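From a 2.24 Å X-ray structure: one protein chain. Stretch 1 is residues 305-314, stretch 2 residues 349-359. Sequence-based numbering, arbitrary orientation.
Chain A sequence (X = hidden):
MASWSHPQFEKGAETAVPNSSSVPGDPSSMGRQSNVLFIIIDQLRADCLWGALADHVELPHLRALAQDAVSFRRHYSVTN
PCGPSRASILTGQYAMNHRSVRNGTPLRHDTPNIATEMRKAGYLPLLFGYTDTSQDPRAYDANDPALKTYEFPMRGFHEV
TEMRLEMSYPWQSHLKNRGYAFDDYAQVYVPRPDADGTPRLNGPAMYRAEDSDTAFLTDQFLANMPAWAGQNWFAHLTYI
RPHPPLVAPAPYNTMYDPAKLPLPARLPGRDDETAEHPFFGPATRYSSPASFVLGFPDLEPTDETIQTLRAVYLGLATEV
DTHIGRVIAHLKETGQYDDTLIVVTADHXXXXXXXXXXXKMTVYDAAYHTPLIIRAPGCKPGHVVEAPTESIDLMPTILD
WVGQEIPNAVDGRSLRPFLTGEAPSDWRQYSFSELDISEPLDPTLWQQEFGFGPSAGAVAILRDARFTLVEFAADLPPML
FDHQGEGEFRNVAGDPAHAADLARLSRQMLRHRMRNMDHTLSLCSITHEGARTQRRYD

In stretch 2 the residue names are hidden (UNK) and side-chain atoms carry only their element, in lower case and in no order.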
# COMPACT_ATOMS: atom_id res chain seq x y z
N THR A 305 -52.31 -12.41 -12.92
CA THR A 305 -51.22 -11.68 -12.29
C THR A 305 -49.88 -11.99 -13.00
O THR A 305 -49.21 -11.06 -13.45
CB THR A 305 -51.18 -12.02 -10.80
OG1 THR A 305 -52.30 -11.43 -10.16
CG2 THR A 305 -49.88 -11.61 -10.11
N ILE A 306 -49.53 -13.28 -13.10
CA ILE A 306 -48.29 -13.77 -13.72
C ILE A 306 -48.10 -13.24 -15.14
O ILE A 306 -47.03 -12.70 -15.44
CB ILE A 306 -48.18 -15.33 -13.59
CG1 ILE A 306 -47.94 -15.75 -12.12
CG2 ILE A 306 -47.10 -15.92 -14.50
CD1 ILE A 306 -48.50 -17.15 -11.76
N GLN A 307 -49.16 -13.31 -15.97
CA GLN A 307 -49.14 -12.84 -17.36
C GLN A 307 -49.01 -11.31 -17.49
O GLN A 307 -48.40 -10.82 -18.45
CB GLN A 307 -50.32 -13.41 -18.16
CG GLN A 307 -50.31 -14.94 -18.29
CD GLN A 307 -49.15 -15.49 -19.07
OE1 GLN A 307 -48.08 -15.74 -18.53
NE2 GLN A 307 -49.35 -15.74 -20.35
N THR A 308 -49.55 -10.57 -16.52
CA THR A 308 -49.50 -9.11 -16.46
C THR A 308 -48.07 -8.64 -16.22
O THR A 308 -47.58 -7.79 -16.96
CB THR A 308 -50.56 -8.56 -15.49
OG1 THR A 308 -51.84 -9.03 -15.91
CG2 THR A 308 -50.57 -7.05 -15.45
N LEU A 309 -47.40 -9.24 -15.22
CA LEU A 309 -46.01 -8.99 -14.87
C LEU A 309 -45.12 -9.29 -16.07
O LEU A 309 -44.21 -8.52 -16.36
CB LEU A 309 -45.62 -9.89 -13.68
CG LEU A 309 -45.67 -9.24 -12.30
CD1 LEU A 309 -47.09 -9.04 -11.83
CD2 LEU A 309 -44.88 -10.05 -11.31
N ARG A 310 -45.40 -10.42 -16.77
CA ARG A 310 -44.71 -10.89 -17.97
C ARG A 310 -44.86 -9.88 -19.12
O ARG A 310 -43.85 -9.55 -19.75
CB ARG A 310 -45.20 -12.30 -18.34
CG ARG A 310 -44.56 -13.37 -17.49
CD ARG A 310 -45.23 -14.74 -17.54
NE ARG A 310 -45.14 -15.40 -18.85
CZ ARG A 310 -44.12 -16.15 -19.26
NH1 ARG A 310 -43.07 -16.35 -18.47
NH2 ARG A 310 -44.14 -16.72 -20.47
N ALA A 311 -46.08 -9.32 -19.32
CA ALA A 311 -46.36 -8.29 -20.33
C ALA A 311 -45.64 -6.95 -20.00
O ALA A 311 -45.15 -6.29 -20.91
CB ALA A 311 -47.86 -8.06 -20.47
N VAL A 312 -45.59 -6.56 -18.70
CA VAL A 312 -44.92 -5.34 -18.22
C VAL A 312 -43.41 -5.44 -18.46
O VAL A 312 -42.82 -4.49 -18.98
CB VAL A 312 -45.30 -4.99 -16.74
CG1 VAL A 312 -44.42 -3.87 -16.18
CG2 VAL A 312 -46.79 -4.62 -16.64
N TYR A 313 -42.81 -6.60 -18.11
CA TYR A 313 -41.40 -6.93 -18.30
C TYR A 313 -41.00 -6.81 -19.78
O TYR A 313 -39.98 -6.18 -20.08
CB TYR A 313 -41.14 -8.37 -17.79
CG TYR A 313 -39.77 -8.92 -18.11
CD1 TYR A 313 -39.53 -9.62 -19.29
CD2 TYR A 313 -38.72 -8.80 -17.20
CE1 TYR A 313 -38.27 -10.15 -19.59
CE2 TYR A 313 -37.46 -9.34 -17.48
CZ TYR A 313 -37.24 -10.01 -18.68
OH TYR A 313 -36.00 -10.55 -18.96
N LEU A 314 -41.79 -7.41 -20.69
CA LEU A 314 -41.56 -7.35 -22.13
C LEU A 314 -41.68 -5.92 -22.67
O LEU A 314 -40.91 -5.55 -23.56
CB LEU A 314 -42.48 -8.31 -22.91
CG LEU A 314 -42.35 -9.82 -22.63
CD1 LEU A 314 -43.47 -10.58 -23.32
CD2 LEU A 314 -40.98 -10.35 -23.07
N UNK A 349 -30.27 -13.77 -16.13
CA UNK A 349 -31.62 -13.95 -16.59
C UNK A 349 -32.65 -13.69 -15.52
O UNK A 349 -32.38 -13.05 -14.49
N UNK A 350 -33.86 -14.18 -15.77
CA UNK A 350 -35.05 -13.96 -14.96
C UNK A 350 -35.95 -15.16 -15.20
O UNK A 350 -36.22 -15.45 -16.35
c UNK A 350 -35.74 -12.67 -15.49
c UNK A 350 -37.08 -12.32 -14.88
c UNK A 350 -37.20 -12.47 -13.38
o UNK A 350 -37.98 -13.33 -12.92
o UNK A 350 -36.42 -11.81 -12.67
N UNK A 351 -36.41 -15.84 -14.12
CA UNK A 351 -37.33 -17.00 -14.26
C UNK A 351 -38.67 -16.61 -14.87
O UNK A 351 -39.18 -17.34 -15.72
c UNK A 351 -36.25 -18.49 -12.53
c UNK A 351 -36.86 -20.94 -13.80
c UNK A 351 -37.51 -17.75 -12.94
s UNK A 351 -35.56 -19.63 -13.77
N UNK A 352 -39.21 -15.44 -14.48
CA UNK A 352 -40.44 -14.86 -15.01
C UNK A 352 -41.68 -15.77 -14.88
O UNK A 352 -42.55 -15.81 -15.76
c UNK A 352 -40.37 -11.91 -16.28
c UNK A 352 -40.90 -13.06 -18.44
c UNK A 352 -40.19 -14.39 -16.46
c UNK A 352 -40.93 -13.16 -16.93
N UNK A 353 -41.76 -16.48 -13.75
CA UNK A 353 -42.88 -17.37 -13.48
C UNK A 353 -42.59 -18.80 -13.85
O UNK A 353 -43.33 -19.70 -13.43
N UNK A 354 -41.53 -19.03 -14.67
CA UNK A 354 -41.12 -20.36 -15.08
C UNK A 354 -40.79 -21.17 -13.85
O UNK A 354 -40.11 -20.65 -12.96
c UNK A 354 -39.89 -20.32 -16.03
c UNK A 354 -40.17 -19.95 -17.47
o UNK A 354 -39.23 -19.97 -18.29
o UNK A 354 -41.34 -19.63 -17.79
N UNK A 355 -41.31 -22.42 -13.77
CA UNK A 355 -41.08 -23.38 -12.68
C UNK A 355 -41.55 -22.86 -11.31
O UNK A 355 -40.92 -23.15 -10.28
c UNK A 355 -39.78 -25.19 -14.80
n UNK A 355 -37.92 -27.33 -14.87
c UNK A 355 -39.59 -23.84 -12.64
n UNK A 355 -39.89 -26.45 -14.05
c UNK A 355 -38.99 -27.43 -14.09
n UNK A 355 -39.17 -28.53 -13.37
c UNK A 355 -38.97 -24.16 -14.01
N UNK A 356 -42.63 -22.07 -11.32
CA UNK A 356 -43.29 -21.42 -10.16
C UNK A 356 -42.34 -20.51 -9.37
O UNK A 356 -42.49 -20.37 -8.16
c UNK A 356 -45.07 -24.34 -10.70
c UNK A 356 -47.09 -23.54 -10.81
c UNK A 356 -45.12 -23.17 -10.02
n UNK A 356 -46.39 -22.66 -10.10
c UNK A 356 -44.04 -22.45 -9.28
n UNK A 356 -46.33 -24.56 -11.20
N UNK A 357 -41.37 -19.90 -10.08
CA UNK A 357 -40.36 -19.05 -9.48
C UNK A 357 -40.10 -17.75 -10.25
O UNK A 357 -40.43 -17.66 -11.43
c UNK A 357 -39.07 -19.82 -9.22
o UNK A 357 -38.53 -20.29 -10.43
N UNK A 358 -39.54 -16.75 -9.55
CA UNK A 358 -39.22 -15.42 -10.06
C UNK A 358 -37.81 -15.09 -9.64
O UNK A 358 -37.31 -15.66 -8.67
c UNK A 358 -42.50 -15.56 -9.50
c UNK A 358 -41.62 -14.63 -9.97
c UNK A 358 -41.86 -13.03 -12.03
n UNK A 358 -43.62 -15.60 -10.29
c UNK A 358 -40.22 -14.39 -9.49
c UNK A 358 -44.01 -13.28 -13.15
c UNK A 358 -43.51 -14.64 -11.26
c UNK A 358 -44.42 -14.25 -12.26
c UNK A 358 -42.25 -14.03 -11.12
c UNK A 358 -42.75 -12.66 -13.03
N UNK A 359 -37.17 -14.19 -10.39
CA UNK A 359 -35.79 -13.78 -10.15
C UNK A 359 -34.75 -14.71 -10.74
O UNK A 359 -34.96 -15.33 -11.79
O HOH W 1 -41.74 -18.22 -20.09

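Position 349 has no side-chain atoms, and nothing of the helix 305-314 lies near it; it is Gly-349. Position 350 carries three carbons in a row, the third bearing two oxygens, and its second carbon lies 4.0 Å from Tyr-313 CE2. A carboxylate at that length is Glu-350. Its OE2 accepts from the backbone N of 352 (2.9 Å) and the backbone N of 359 (2.8 Å), tying the two ends of the loop together.

Position 351 has two carbons, a sulfur and a terminal carbon, unbranched, with CA-to-CB pointing away from the helix: Met-351. At 352 four carbons fork at the second, which identifies Leu-352. One branch end, CD1, sits 3.7 Å from the centroid of the Tyr-313 ring and 19° off its normal, a CH-pi contact over the face.

Position 353 lacks a side chain and has phi/psi of 96/-16. A CB built there would fall 3.1 Å from Ile-306 CG2 and would also jam against the carbonyl O of Leu-352, so backbone and neighbor agree on Gly-353. Position 354 has two carbons, the second with two oxygens: Asp-354. Its N donates to Met-351 O (3.1 Å), closing a type I' turn.

Position 355 shows three carbons, a nitrogen, then a carbon carrying two more nitrogens; this guanidinium, out of reach of the helix, is Arg-355. Position 356 has one carbon and a five-membered ring of three carbons and two nitrogens; its CA-to-CB bond points away from the helix, and nothing of the side chain touches the helix: His-356. At 357 one carbon and one oxygen mark Ser-357 (threonine would need another carbon); its OG donates to Asp-354 O at 3.0 Å.

Position 358 holds one carbon and fused five- and six-membered rings with eight carbons and one nitrogen, as in Trp-358. Leu-309 CD2 lies over one face, 4.1 Å from the six-membered ring centroid, whereas Ile-306 CG1 meets the edge, 3.8 Å from CZ2. Position 359 has no side chain and positive phi, favoring Gly-359.

The contact buries 416 Å², summed over both sides, and combines apolar packing with one direct hydrogen bond. Leu-352 packs on Tyr-313 and along Arg-310, CG to CG at 3.7 Å, while Trp-358 covers Ile-306 and Leu-309. The Arg-310 side chain leaves CA sideways, but its end reaches the loop: NH1 donates to Leu-352 O (2.8 Å, 155°), near the guanidinium plane. Its salt bridge to Asp-354, NH1 to OD1, is long at 3.8 Å; water 1 supplements it, accepting from Arg-310 NH1 (2.8 Å) and donating to Asp-354 OD1 (2.7 Å).

Stretch 2, residues 349-359: GEMLGDRHSWG
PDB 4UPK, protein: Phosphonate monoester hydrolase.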